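Local coordinates for glycosyl hydrolases family 31 family protein (Aspergillus niger, PDB 6DRU) that hydrolyses alpha-xylosidic bonds, releasing alpha-xylose from the non-reducing terminal glucose of xyloglucan oligosaccharides, at residues T154-I160 / A496-S501; E147-G151 / S629-S633; G511-A517 / W547-F553; D168-F172 / K437-W441. One frame throughout, in Å; residues are numbered along the deposited sequence.

Interaction 1 (T154-I160 / A496-S501); sequences TQQDHMI and AVQVAS. With NAG (2-acetamido-2-deoxy-beta-D-glucopyranose), chain E.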
# COMPACT_ATOMS: atom_id res chain seq x y z
N THR A 154 8.53 1.46 -30.17
CA THR A 154 9.77 0.88 -30.66
C THR A 154 10.29 -0.17 -29.69
O THR A 154 10.08 -0.09 -28.48
CB THR A 154 10.84 1.96 -30.87
OG1 THR A 154 11.14 2.59 -29.61
CG2 THR A 154 10.35 3.01 -31.85
N GLN A 155 11.00 -1.15 -30.25
CA GLN A 155 11.51 -2.30 -29.51
C GLN A 155 12.38 -3.12 -30.46
O GLN A 155 12.11 -3.17 -31.66
CB GLN A 155 10.37 -3.15 -28.95
CG GLN A 155 10.80 -4.42 -28.24
CD GLN A 155 9.63 -5.23 -27.73
OE1 GLN A 155 8.48 -4.92 -28.02
NE2 GLN A 155 9.92 -6.28 -26.97
N GLN A 156 13.43 -3.74 -29.91
CA GLN A 156 14.31 -4.59 -30.71
C GLN A 156 13.83 -6.03 -30.60
O GLN A 156 14.41 -6.87 -29.90
CB GLN A 156 15.76 -4.44 -30.26
CG GLN A 156 16.27 -3.01 -30.32
CD GLN A 156 17.75 -2.90 -30.03
OE1 GLN A 156 18.16 -2.25 -29.07
NE2 GLN A 156 18.57 -3.54 -30.86
N ASP A 157 12.75 -6.33 -31.32
CA ASP A 157 12.17 -7.66 -31.34
C ASP A 157 12.19 -8.32 -32.71
O ASP A 157 11.84 -9.51 -32.80
CB ASP A 157 10.72 -7.63 -30.83
CG ASP A 157 9.83 -6.68 -31.61
OD1 ASP A 157 10.35 -5.98 -32.51
OD2 ASP A 157 8.62 -6.64 -31.33
N HIS A 158 12.57 -7.60 -33.77
CA HIS A 158 12.64 -8.14 -35.13
C HIS A 158 11.27 -8.56 -35.64
O HIS A 158 11.15 -9.51 -36.42
CB HIS A 158 13.63 -9.31 -35.20
CG HIS A 158 14.29 -9.46 -36.54
ND1 HIS A 158 15.51 -10.10 -36.70
CD2 HIS A 158 13.91 -9.06 -37.77
CE1 HIS A 158 15.84 -10.08 -37.97
NE2 HIS A 158 14.89 -9.46 -38.65
N MET A 159 10.22 -7.87 -35.20
CA MET A 159 8.85 -8.18 -35.58
C MET A 159 8.10 -6.90 -35.92
O MET A 159 8.30 -5.87 -35.27
CB MET A 159 8.11 -8.92 -34.46
CG MET A 159 8.85 -10.09 -33.86
SD MET A 159 8.04 -10.74 -32.38
CE MET A 159 6.60 -11.49 -33.12
N ILE A 160 7.23 -6.98 -36.92
CA ILE A 160 6.25 -5.93 -37.17
C ILE A 160 4.84 -6.35 -36.78
O ILE A 160 3.98 -5.47 -36.61
CB ILE A 160 6.28 -5.45 -38.64
CG1 ILE A 160 6.09 -6.63 -39.59
CG2 ILE A 160 7.56 -4.69 -38.93
CD1 ILE A 160 5.92 -6.21 -41.03
N ALA A 496 19.84 -5.97 -38.92
CA ALA A 496 18.59 -6.54 -39.42
C ALA A 496 17.41 -6.20 -38.52
O ALA A 496 16.29 -6.02 -39.01
CB ALA A 496 18.72 -8.06 -39.56
N VAL A 497 17.62 -6.10 -37.21
CA VAL A 497 16.51 -5.85 -36.30
C VAL A 497 16.11 -4.38 -36.26
O VAL A 497 14.96 -4.08 -35.91
CB VAL A 497 16.82 -6.37 -34.88
CG1 VAL A 497 17.34 -7.79 -34.94
CG2 VAL A 497 17.80 -5.46 -34.17
N GLN A 498 17.01 -3.47 -36.61
CA GLN A 498 16.69 -2.04 -36.54
C GLN A 498 15.57 -1.68 -37.51
O GLN A 498 14.81 -0.74 -37.25
CB GLN A 498 17.93 -1.20 -36.84
CG GLN A 498 19.05 -1.37 -35.84
CD GLN A 498 18.57 -1.31 -34.41
OE1 GLN A 498 18.06 -0.29 -33.95
NE2 GLN A 498 18.73 -2.41 -33.69
N VAL A 499 15.46 -2.39 -38.63
CA VAL A 499 14.47 -2.06 -39.64
C VAL A 499 13.06 -2.22 -39.08
O VAL A 499 12.21 -1.33 -39.21
CB VAL A 499 14.67 -2.91 -40.90
CG1 VAL A 499 13.70 -2.48 -42.00
CG2 VAL A 499 16.10 -2.82 -41.38
N ALA A 500 12.79 -3.36 -38.43
CA ALA A 500 11.46 -3.61 -37.90
C ALA A 500 11.09 -2.62 -36.80
O ALA A 500 9.91 -2.31 -36.63
CB ALA A 500 11.37 -5.04 -37.37
N SER A 501 12.08 -2.12 -36.06
CA SER A 501 11.80 -1.11 -35.03
C SER A 501 11.31 0.19 -35.66
O SER A 501 10.36 0.80 -35.16
CB SER A 501 13.04 -0.87 -34.18
OG SER A 501 12.74 -0.07 -33.05
C1 NAG E . 15.75 -13.11 -40.75
C2 NAG E . 17.24 -12.99 -40.50
C3 NAG E . 17.71 -13.90 -39.43
C4 NAG E . 16.84 -13.77 -38.20
C5 NAG E . 15.40 -13.99 -38.58
C6 NAG E . 14.52 -13.87 -37.36
C7 NAG E . 18.70 -12.26 -42.34
C8 NAG E . 19.45 -12.55 -43.62
N2 NAG E . 17.94 -13.27 -41.70
O3 NAG E . 19.06 -13.61 -39.13
O4 NAG E . 17.23 -14.72 -37.23
O5 NAG E . 15.04 -13.02 -39.54
O6 NAG E . 13.53 -12.89 -37.57
O7 NAG E . 18.75 -11.14 -41.85
O HOH W 1 12.70 -4.82 -34.24
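Beside a glycan attached to the protein, the loop 154-160 of the N-terminal beta-rich part lies across helix 492-508 of the GH31 TIM barrel, and the two bury 480 Å² between them. H158 is the centrepiece. Its ring lies on the helix backbone, with V497 CA 4.3 Å from the ring centroid and only 10° off the ring normal, a CH-pi contact; ND1 of H158 is 3.4 Å from CG1 of V497. The sugar takes the opposite face: O6 of NAG sits over the ring, and CE1 of H158 is 3.4 Å from NAG O5. The imidazole is thus sandwiched between helix and carbohydrate, while its NE2 is hydrogen-bonded to Q641.

No clear direct hydrogen bond joins the segments; a water does the bridging. It accepts from H158 N at 2.8 Å and lies within donating distance of V497 O (2.9 Å) and Q155 O (3.1 Å), though it has more acceptors in reach than protons. One turn on, the small side chain of A500 lets the loop come close, its CB 3.7 Å from M159 N and 4.1 Å from I160 CG2. At the other end T154 CB rests 3.5 Å from S501 OG.

Beyond the contact, M159 packs on T203 of a second subunit, T154 pairs with I176 of strand 176-183, and I160 and H158 lean on helix 637-640.

Interaction 2 (E147-G151 / S629-S633); sequences EQIYG and SQLVS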
# COMPACT_ATOMS: atom_id res chain seq x y z
N GLU A 147 -5.66 -12.10 -35.79
CA GLU A 147 -5.48 -10.66 -35.84
C GLU A 147 -3.99 -10.30 -35.87
O GLU A 147 -3.13 -11.06 -35.43
CB GLU A 147 -6.15 -9.99 -34.64
CG GLU A 147 -6.65 -8.58 -34.92
CD GLU A 147 -7.51 -8.03 -33.80
OE1 GLU A 147 -7.70 -6.80 -33.74
OE2 GLU A 147 -7.99 -8.83 -32.96
N GLN A 148 -3.71 -9.11 -36.40
CA GLN A 148 -2.35 -8.60 -36.49
C GLN A 148 -2.29 -7.20 -35.89
O GLN A 148 -3.17 -6.37 -36.15
CB GLN A 148 -1.87 -8.57 -37.95
CG GLN A 148 -1.78 -9.95 -38.59
CD GLN A 148 -1.17 -9.90 -39.98
OE1 GLN A 148 -0.36 -9.03 -40.28
NE2 GLN A 148 -1.57 -10.84 -40.83
N ILE A 149 -1.26 -6.95 -35.09
CA ILE A 149 -1.10 -5.70 -34.37
C ILE A 149 0.17 -5.02 -34.85
O ILE A 149 1.25 -5.62 -34.80
CB ILE A 149 -1.06 -5.92 -32.85
CG1 ILE A 149 -2.30 -6.68 -32.38
CG2 ILE A 149 -0.93 -4.60 -32.12
CD1 ILE A 149 -3.61 -6.02 -32.75
N TYR A 150 0.05 -3.78 -35.31
CA TYR A 150 1.17 -2.99 -35.79
C TYR A 150 1.33 -1.74 -34.93
O TYR A 150 0.33 -1.10 -34.58
CB TYR A 150 0.99 -2.59 -37.26
CG TYR A 150 0.55 -3.71 -38.16
CD1 TYR A 150 1.19 -4.95 -38.13
CD2 TYR A 150 -0.50 -3.54 -39.05
CE1 TYR A 150 0.79 -5.98 -38.96
CE2 TYR A 150 -0.91 -4.57 -39.88
CZ TYR A 150 -0.26 -5.78 -39.83
OH TYR A 150 -0.66 -6.81 -40.66
N GLY A 151 2.57 -1.39 -34.62
CA GLY A 151 2.85 -0.20 -33.84
C GLY A 151 3.39 -0.49 -32.46
O GLY A 151 4.40 -1.18 -32.31
N SER A 629 -0.14 -10.56 -46.77
CA SER A 629 -0.87 -10.73 -45.51
C SER A 629 -0.23 -11.81 -44.64
O SER A 629 -0.13 -11.64 -43.42
CB SER A 629 -2.33 -11.07 -45.79
OG SER A 629 -3.03 -11.32 -44.59
N GLN A 630 0.21 -12.91 -45.24
CA GLN A 630 0.80 -13.98 -44.44
C GLN A 630 2.26 -13.68 -44.13
O GLN A 630 2.76 -14.06 -43.06
CB GLN A 630 0.65 -15.33 -45.15
CG GLN A 630 1.21 -16.54 -44.38
CD GLN A 630 2.69 -16.85 -44.66
OE1 GLN A 630 3.42 -16.05 -45.25
NE2 GLN A 630 3.13 -18.02 -44.21
N LEU A 631 2.97 -13.01 -45.04
CA LEU A 631 4.37 -12.66 -44.79
C LEU A 631 4.52 -11.70 -43.63
O LEU A 631 5.59 -11.66 -43.00
CB LEU A 631 4.99 -12.05 -46.05
CG LEU A 631 5.22 -12.98 -47.24
CD1 LEU A 631 5.49 -12.18 -48.50
CD2 LEU A 631 6.38 -13.93 -46.94
N VAL A 632 3.48 -10.93 -43.31
CA VAL A 632 3.55 -10.05 -42.15
C VAL A 632 3.19 -10.80 -40.87
O VAL A 632 3.82 -10.60 -39.83
CB VAL A 632 2.63 -8.83 -42.36
CG1 VAL A 632 2.63 -7.95 -41.12
CG2 VAL A 632 3.09 -8.03 -43.56
N SER A 633 2.20 -11.69 -40.93
CA SER A 633 1.80 -12.43 -39.74
C SER A 633 2.93 -13.32 -39.24
O SER A 633 3.13 -13.46 -38.03
CB SER A 633 0.55 -13.27 -40.02
OG SER A 633 0.90 -14.53 -40.57
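Q148 reaches out from the chain just ahead of strand 149-151 and lies against the last turn of helix 628-633, touching S629, V632 and S633. Its CA-to-CB bond points at the helix, and the side chain, with chi1 in the m well and chi2 in t, is extended enough to bring the amide onto the helix backbone. There Q148 NE2 donates a hydrogen bond to S629 O, 3.1 Å away with an N-H...O angle of 157°. The same carbonyl receives only a weak, 3.4 Å bond from S633 N, so the glutamine adds a second donor to an acceptor poorly held within the helix. Beside this bond, Q148 NE2 is 3.3 Å from S633 CB.

Y150, two residues along, contributes an apolar contact: V632 packs on its ring, with V632 CG1 3.5 Å from Y150 CE1. V632 therefore meets both residues. The helix end is also tied within itself, S633 OG donating to Q630 O at 3.1 Å. With 167 Å² buried, the contact is small, yet it joins the N-terminal beta part to the C-terminal region across 477 intervening residues.

Strand 149-151 is an outermost strand of its eight-stranded sheet, where Y150 pairs with M182 of strand 176-183. The Y150 ring stacks on Y618 of helix 618-621, and N161 links S633 and I149.

Interaction 3 (G511-A517 / W547-F553); sequences GWWTVDA and WTTFLPF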
# COMPACT_ATOMS: atom_id res chain seq x y z
N GLY A 511 7.36 9.66 -37.61
CA GLY A 511 8.01 9.65 -38.90
C GLY A 511 9.48 10.00 -38.83
O GLY A 511 10.30 9.45 -39.58
N TRP A 512 9.84 10.92 -37.93
CA TRP A 512 11.23 11.36 -37.78
C TRP A 512 11.98 10.32 -36.96
O TRP A 512 12.16 10.44 -35.75
CB TRP A 512 11.29 12.74 -37.13
CG TRP A 512 10.56 13.83 -37.88
CD1 TRP A 512 9.55 13.68 -38.79
CD2 TRP A 512 10.79 15.24 -37.77
NE1 TRP A 512 9.14 14.91 -39.25
CE2 TRP A 512 9.89 15.89 -38.64
CE3 TRP A 512 11.68 16.02 -37.02
CZ2 TRP A 512 9.85 17.27 -38.78
CZ3 TRP A 512 11.63 17.40 -37.16
CH2 TRP A 512 10.72 18.01 -38.03
N TRP A 513 12.45 9.28 -37.65
CA TRP A 513 13.12 8.15 -37.02
C TRP A 513 14.44 7.88 -37.73
O TRP A 513 14.57 8.10 -38.94
CB TRP A 513 12.24 6.90 -37.05
CG TRP A 513 12.84 5.71 -36.38
CD1 TRP A 513 12.77 5.38 -35.06
CD2 TRP A 513 13.62 4.68 -37.00
NE1 TRP A 513 13.45 4.21 -34.82
CE2 TRP A 513 13.98 3.76 -36.00
CE3 TRP A 513 14.05 4.45 -38.31
CZ2 TRP A 513 14.75 2.63 -36.26
CZ3 TRP A 513 14.81 3.33 -38.57
CH2 TRP A 513 15.15 2.43 -37.55
N THR A 514 15.42 7.41 -36.97
CA THR A 514 16.76 7.16 -37.50
C THR A 514 17.49 6.20 -36.58
O THR A 514 16.96 5.74 -35.57
CB THR A 514 17.51 8.48 -37.68
OG1 THR A 514 18.91 8.22 -37.88
CG2 THR A 514 17.31 9.38 -36.46
N VAL A 515 18.74 5.88 -36.95
CA VAL A 515 19.58 4.94 -36.21
C VAL A 515 20.98 5.53 -36.09
O VAL A 515 21.28 6.61 -36.60
CB VAL A 515 19.66 3.56 -36.89
CG1 VAL A 515 18.38 2.79 -36.70
CG2 VAL A 515 20.00 3.71 -38.37
N ASP A 516 21.86 4.79 -35.41
CA ASP A 516 23.29 5.05 -35.40
C ASP A 516 23.93 4.22 -36.50
O ASP A 516 23.95 2.98 -36.42
CB ASP A 516 23.91 4.72 -34.04
CG ASP A 516 23.53 5.73 -32.98
OD1 ASP A 516 23.95 5.53 -31.81
OD2 ASP A 516 22.79 6.69 -33.29
N ALA A 517 24.45 4.88 -37.53
CA ALA A 517 25.08 4.18 -38.64
C ALA A 517 26.29 3.39 -38.15
O ALA A 517 27.29 3.98 -37.71
CB ALA A 517 25.49 5.16 -39.74
N TRP A 547 22.47 2.12 -45.79
CA TRP A 547 21.05 2.06 -45.43
C TRP A 547 20.55 3.39 -44.90
O TRP A 547 19.42 3.80 -45.19
CB TRP A 547 20.82 0.95 -44.41
CG TRP A 547 19.41 0.90 -43.90
CD1 TRP A 547 18.27 1.03 -44.63
CD2 TRP A 547 19.01 0.72 -42.54
NE1 TRP A 547 17.17 0.94 -43.80
CE2 TRP A 547 17.60 0.75 -42.52
CE3 TRP A 547 19.69 0.54 -41.33
CZ2 TRP A 547 16.87 0.61 -41.34
CZ3 TRP A 547 18.97 0.40 -40.17
CH2 TRP A 547 17.57 0.43 -40.18
N THR A 548 21.38 4.09 -44.11
CA THR A 548 20.95 5.36 -43.53
C THR A 548 20.66 6.41 -44.59
O THR A 548 19.98 7.40 -44.29
CB THR A 548 22.01 5.87 -42.56
OG1 THR A 548 23.20 6.23 -43.28
CG2 THR A 548 22.36 4.80 -41.54
N THR A 549 21.17 6.23 -45.81
CA THR A 549 20.80 7.13 -46.90
C THR A 549 19.30 7.09 -47.17
O THR A 549 18.71 8.12 -47.52
CB THR A 549 21.57 6.77 -48.17
OG1 THR A 549 22.95 6.52 -47.85
CG2 THR A 549 21.48 7.90 -49.19
N PHE A 550 18.68 5.93 -47.00
CA PHE A 550 17.26 5.77 -47.27
C PHE A 550 16.48 5.63 -45.96
O PHE A 550 15.68 4.71 -45.80
CB PHE A 550 17.03 4.57 -48.19
CG PHE A 550 17.82 4.65 -49.47
CD1 PHE A 550 17.29 5.29 -50.58
CD2 PHE A 550 19.09 4.11 -49.55
CE1 PHE A 550 18.00 5.37 -51.75
CE2 PHE A 550 19.81 4.18 -50.73
CZ PHE A 550 19.27 4.82 -51.83
N LEU A 551 16.72 6.55 -45.04
CA LEU A 551 16.02 6.67 -43.77
C LEU A 551 15.58 8.11 -43.60
O LEU A 551 16.10 9.01 -44.27
CB LEU A 551 16.92 6.25 -42.59
CG LEU A 551 17.14 4.76 -42.40
CD1 LEU A 551 18.12 4.51 -41.26
CD2 LEU A 551 15.82 4.06 -42.14
N PRO A 552 14.59 8.37 -42.73
CA PRO A 552 14.11 9.75 -42.56
C PRO A 552 15.22 10.74 -42.24
O PRO A 552 15.15 11.89 -42.68
CB PRO A 552 13.11 9.62 -41.40
CG PRO A 552 12.58 8.24 -41.55
CD PRO A 552 13.75 7.40 -41.99
N PHE A 553 16.24 10.32 -41.50
CA PHE A 553 17.41 11.16 -41.24
C PHE A 553 18.66 10.31 -41.35
O PHE A 553 18.72 9.22 -40.77
CB PHE A 553 17.32 11.82 -39.86
CG PHE A 553 16.24 12.86 -39.76
CD1 PHE A 553 16.48 14.17 -40.12
CD2 PHE A 553 14.98 12.52 -39.30
CE1 PHE A 553 15.48 15.13 -40.03
CE2 PHE A 553 13.98 13.46 -39.20
CZ PHE A 553 14.23 14.77 -39.57
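Strand 513-514 belongs to the TIM barrel, paired in parallel with strand 481-484, and the chain leaving helix 535-548 packs beside it in a wholly buried contact of 487 Å². Apolar packing dominates. V515 CG2 touches L551 CD1 at 3.5 Å, W547 CZ3 at 3.9 Å and T548 CG2 at 4.1 Å, filling the angle between the helix and the chain that follows; A517 CB extends this row, 3.6 Å from T548 CG2.

Aromatic residues flank it. The W513 ring presents its edge to W547 and L551, with CH2 of W513 4.1 Å from CH2 of W547, while W512 and F553 meet obliquely, centroids 5.5 Å apart (five-membered ring of W512) and planes at 59°. Both of the latter also meet F603 edge-to-face.

Backbone contacts complete the account. W512 centres an inverse gamma turn, and the carbonyls on either side of it face P552: G511 O lies 3.2 Å from P552 CG, and W513 O lies 3.2 Å from P552 CD.

Interaction 4 (D168-F172 / K437-W441); sequences DMVNF and KLYPW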
# COMPACT_ATOMS: atom_id res chain seq x y z
N ASP A 168 5.46 -4.28 -21.77
CA ASP A 168 5.43 -3.49 -20.55
C ASP A 168 5.63 -2.02 -20.87
O ASP A 168 6.46 -1.65 -21.70
CB ASP A 168 6.52 -3.96 -19.58
CG ASP A 168 6.50 -5.46 -19.37
OD1 ASP A 168 5.42 -6.00 -19.06
OD2 ASP A 168 7.57 -6.10 -19.54
N MET A 169 4.85 -1.16 -20.21
CA MET A 169 4.93 0.28 -20.44
C MET A 169 5.85 0.93 -19.41
O MET A 169 5.44 1.71 -18.55
CB MET A 169 3.53 0.90 -20.41
CG MET A 169 2.71 0.57 -21.64
SD MET A 169 1.27 1.64 -21.80
CE MET A 169 0.04 0.68 -20.93
N VAL A 170 7.13 0.59 -19.53
CA VAL A 170 8.19 1.18 -18.72
C VAL A 170 9.37 1.47 -19.64
O VAL A 170 9.84 0.58 -20.36
CB VAL A 170 8.61 0.28 -17.54
CG1 VAL A 170 8.81 -1.16 -18.00
CG2 VAL A 170 9.87 0.81 -16.88
N ASN A 171 9.82 2.72 -19.65
CA ASN A 171 10.81 3.17 -20.62
C ASN A 171 12.23 2.82 -20.18
O ASN A 171 12.57 2.91 -19.00
CB ASN A 171 10.70 4.68 -20.84
CG ASN A 171 9.38 5.08 -21.47
OD1 ASN A 171 8.60 4.23 -21.89
ND2 ASN A 171 9.14 6.38 -21.54
N PHE A 172 13.05 2.41 -21.15
CA PHE A 172 14.49 2.30 -20.96
C PHE A 172 15.15 2.34 -22.34
O PHE A 172 14.47 2.44 -23.36
CB PHE A 172 14.87 1.04 -20.17
CG PHE A 172 14.36 -0.25 -20.75
CD1 PHE A 172 15.05 -0.89 -21.76
CD2 PHE A 172 13.20 -0.83 -20.26
CE1 PHE A 172 14.59 -2.09 -22.28
CE2 PHE A 172 12.73 -2.02 -20.77
CZ PHE A 172 13.43 -2.65 -21.79
N LYS A 437 5.09 7.88 -18.03
CA LYS A 437 5.23 7.88 -19.48
C LYS A 437 5.28 9.28 -20.07
O LYS A 437 5.63 9.44 -21.24
CB LYS A 437 4.09 7.09 -20.13
CG LYS A 437 3.87 5.71 -19.52
CD LYS A 437 5.07 4.80 -19.75
CE LYS A 437 5.03 4.19 -21.14
NZ LYS A 437 6.35 4.28 -21.82
N LEU A 438 4.94 10.31 -19.28
CA LEU A 438 4.97 11.69 -19.74
C LEU A 438 6.37 12.27 -19.77
O LEU A 438 6.61 13.23 -20.52
CB LEU A 438 4.05 12.54 -18.86
CG LEU A 438 4.13 14.07 -18.92
CD1 LEU A 438 3.66 14.59 -20.27
CD2 LEU A 438 3.32 14.69 -17.79
N TYR A 439 7.30 11.72 -18.99
CA TYR A 439 8.59 12.37 -18.77
C TYR A 439 9.35 12.67 -20.07
O TYR A 439 9.72 13.83 -20.28
CB TYR A 439 9.45 11.55 -17.81
CG TYR A 439 10.70 12.26 -17.36
CD1 TYR A 439 11.89 12.14 -18.08
CD2 TYR A 439 10.70 13.06 -16.23
CE1 TYR A 439 13.03 12.80 -17.68
CE2 TYR A 439 11.84 13.72 -15.82
CZ TYR A 439 13.01 13.58 -16.55
OH TYR A 439 14.14 14.24 -16.14
N PRO A 440 9.62 11.70 -20.96
CA PRO A 440 10.34 12.05 -22.19
C PRO A 440 9.52 12.93 -23.12
O PRO A 440 10.10 13.75 -23.85
CB PRO A 440 10.65 10.69 -22.82
CG PRO A 440 9.56 9.81 -22.33
CD PRO A 440 9.26 10.27 -20.93
N TRP A 441 8.20 12.77 -23.12
CA TRP A 441 7.34 13.64 -23.92
C TRP A 441 7.45 15.08 -23.46
O TRP A 441 7.55 16.00 -24.29
CB TRP A 441 5.90 13.13 -23.84
CG TRP A 441 4.94 13.76 -24.80
CD1 TRP A 441 4.54 13.25 -26.00
CD2 TRP A 441 4.23 14.99 -24.63
NE1 TRP A 441 3.63 14.09 -26.59
CE2 TRP A 441 3.42 15.17 -25.77
CE3 TRP A 441 4.20 15.96 -23.63
CZ2 TRP A 441 2.60 16.28 -25.94
CZ3 TRP A 441 3.38 17.06 -23.79
CH2 TRP A 441 2.59 17.21 -24.94
O HOH W 2 6.94 7.49 -22.59
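A folded lysine and a compact asparagine shape this contact, which joins a loop of the N-terminal beta part to segment 437-441, which runs into helix 439-455 of the TIM-barrel domain. K437 has chi1, chi2 and chi3 all in the m well, so its chain curls back toward the loop: K437 CE comes to 3.7 Å from M169 CB, and K437 CD lies 3.3 Å from M169 O. K437 NZ is hydrogen-bonded to P177 O. M169, the centre of an inverse gamma turn, offers its CB and carbonyl while the thioether leads away. N171, chi1 m, points at the helix, its ND2 3.5 Å from P440 CG. A water accepts from N171 ND2 and donates to K437 O, both at 2.7 Å, bridging the segments.

D168 forms a salt bridge with R205 of a second subunit. Within the chain, M169 and N171 also rest on strand 176-183, next after the loop, and M169 pairs with G197 of strand 197-201.

In the fold
Three of the four contacts attach the N-terminal beta part to the rest of the chain: interactions 1 and 4 to the TIM-barrel domain and interaction 2 to the C-terminal region; interaction 3 is internal to the barrel. Along the sequence, 147-151, 154-160 and 168-172 come first, and their partners follow in reverse order: 437-441 for 168-172, 496-501 for 154-160 and 629-633 for 147-151, with 511-517 and 547-553 between the last two. Interaction 1 is central, its centre 14 Å from those of interactions 2 and 3, and it touches both: I160 meets Y150 and V632, while Q498 and V499 pack on W513 and W547. Interaction 4 stands apart, its centre 18 Å from that of interaction 1, though both reach the second subunit.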